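Local atomic coordinates of dermonecrotic toxin (Pasteurella multocida, PDB entry 2EBF), a protein that acts as a potent mitogenic and bone-resorbing toxin in severe atrophic rhinitis of pigs, and is represented here by its C-terminal region. Residues N395-I400 against K497-A502. Residues are numbered along the deposited sequence; the frame is centred on the assembly and turned at random.
Sequences NGLTEI and KFVVFA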
# COMPACT_ATOMS: atom_id res chain seq x y z
N ASN A 395 -7.17 37.01 11.13
CA ASN A 395 -6.41 36.16 12.05
C ASN A 395 -5.40 35.27 11.33
O ASN A 395 -4.90 34.30 11.89
CB ASN A 395 -7.36 35.36 12.94
CG ASN A 395 -8.06 36.23 13.96
OD1 ASN A 395 -9.18 36.70 13.74
ND2 ASN A 395 -7.37 36.50 15.06
N GLY A 396 -5.11 35.61 10.07
CA GLY A 396 -4.02 34.97 9.34
C GLY A 396 -4.31 33.80 8.42
O GLY A 396 -3.37 33.15 7.95
N LEU A 397 -5.59 33.52 8.12
CA LEU A 397 -5.94 32.47 7.14
C LEU A 397 -5.08 32.59 5.88
O LEU A 397 -5.01 33.66 5.28
CB LEU A 397 -7.42 32.55 6.75
CG LEU A 397 -7.93 31.55 5.70
CD1 LEU A 397 -8.12 30.16 6.31
CD2 LEU A 397 -9.22 32.05 5.06
N THR A 398 -4.43 31.50 5.49
CA THR A 398 -3.58 31.52 4.29
C THR A 398 -4.15 30.68 3.15
O THR A 398 -3.87 30.94 1.99
CB THR A 398 -2.13 31.04 4.57
OG1 THR A 398 -2.16 29.72 5.13
CG2 THR A 398 -1.41 31.97 5.53
N GLU A 399 -4.96 29.68 3.49
CA GLU A 399 -5.36 28.67 2.51
C GLU A 399 -6.71 28.01 2.81
O GLU A 399 -7.04 27.73 3.97
CB GLU A 399 -4.26 27.61 2.41
CG GLU A 399 -4.37 26.70 1.20
CD GLU A 399 -3.05 26.01 0.86
OE1 GLU A 399 -2.06 26.21 1.61
OE2 GLU A 399 -3.00 25.28 -0.15
N ILE A 400 -7.46 27.74 1.74
CA ILE A 400 -8.71 26.98 1.78
C ILE A 400 -8.51 25.67 1.01
O ILE A 400 -7.99 25.68 -0.11
CB ILE A 400 -9.88 27.77 1.14
CG1 ILE A 400 -10.14 29.07 1.91
CG2 ILE A 400 -11.15 26.90 1.04
CD1 ILE A 400 -10.78 30.17 1.08
N LYS A 497 -2.16 28.70 7.96
CA LYS A 497 -3.40 28.68 8.73
C LYS A 497 -4.51 28.42 7.72
O LYS A 497 -4.74 29.21 6.81
CB LYS A 497 -3.62 30.02 9.44
CG LYS A 497 -2.65 30.28 10.57
CD LYS A 497 -2.81 31.69 11.12
CE LYS A 497 -2.05 31.88 12.43
NZ LYS A 497 -2.20 33.27 12.92
N PHE A 498 -5.16 27.27 7.85
CA PHE A 498 -6.03 26.79 6.78
C PHE A 498 -7.42 26.44 7.28
O PHE A 498 -7.64 26.25 8.48
CB PHE A 498 -5.39 25.58 6.09
CG PHE A 498 -5.16 24.41 7.02
CD1 PHE A 498 -6.15 23.44 7.19
CD2 PHE A 498 -3.97 24.30 7.75
CE1 PHE A 498 -5.95 22.36 8.05
CE2 PHE A 498 -3.77 23.22 8.62
CZ PHE A 498 -4.76 22.26 8.77
N VAL A 499 -8.34 26.34 6.32
CA VAL A 499 -9.66 25.77 6.55
C VAL A 499 -9.88 24.67 5.51
O VAL A 499 -9.53 24.84 4.34
CB VAL A 499 -10.76 26.86 6.40
CG1 VAL A 499 -12.14 26.23 6.41
CG2 VAL A 499 -10.63 27.93 7.49
N VAL A 500 -10.44 23.54 5.93
CA VAL A 500 -10.73 22.43 5.02
C VAL A 500 -12.22 22.13 5.01
O VAL A 500 -12.86 22.13 6.06
CB VAL A 500 -9.99 21.11 5.39
CG1 VAL A 500 -10.00 20.10 4.22
CG2 VAL A 500 -8.58 21.38 5.80
N PHE A 501 -12.75 21.87 3.82
CA PHE A 501 -14.13 21.41 3.66
C PHE A 501 -14.12 19.99 3.13
O PHE A 501 -13.54 19.72 2.08
CB PHE A 501 -14.91 22.33 2.72
CG PHE A 501 -15.10 23.71 3.25
CD1 PHE A 501 -16.23 24.01 4.02
CD2 PHE A 501 -14.16 24.71 3.00
CE1 PHE A 501 -16.42 25.29 4.53
CE2 PHE A 501 -14.34 26.00 3.49
CZ PHE A 501 -15.47 26.30 4.26
N ALA A 502 -14.79 19.09 3.85
CA ALA A 502 -14.76 17.67 3.50
C ALA A 502 -15.99 16.94 3.99
O ALA A 502 -16.62 17.35 4.98
CB ALA A 502 -13.50 17.01 4.07
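Lys497 runs back along the turn at 395-397, just before its own strand begins, and each part of its side chain meets backbone there. CB rests 3.5 Å from Gly396 O, with CG a little farther from the same oxygen. CD touches two carbonyl oxygens at once, Asn395 O at 3.4 Å and Gly396 O about as near; CE then passes Asn395 O, and NZ, at the end of the extended chain, gives Asn395 O a hydrogen bond of 3.1 Å. With CG anti to the carbonyl carbon (chi1 -69°) and the chain extended beyond it, the ammonium reaches the end of helix 389-394, though it sits above the carbonyl plane of Asn395. Gly396, at positive phi, closes that helix as the C' residue of a Schellman motif.

The backbone of Lys497 is gripped by Thr398 at both its N and its O. Thr398 N donates an almost straight bond (176°) to Lys497 O at 2.7 Å, in the carbonyl plane, while Lys497 N gives its hydrogen to Thr398 OG1 at 3.0 Å. From here the two chains run on as parallel strands: Val499 N bonds Glu399 O at 3.0 Å, and Phe498 CA also closes on that oxygen.

One face carries the apolar contacts. The Leu397 and Val499 side chains cross at about a right angle, with CD1 of Leu397 3.6 Å from CG2 of Val499, and Ile400 CG2 comes to the edge of the Phe501 ring near CE2; Phe385 of helix 379-387 packs over all four. On the other face Glu399 makes a salt bridge to Arg458 of the neighbouring strand 456-461.

These are inner strands of the mixed, mostly parallel sheet in the C2 region. A lysine ammonium on a helix-end carbonyl probably gains from the helix dipole. Charge, backbone pairing and apolar packing together join the helix-to-strand turn to the sheet.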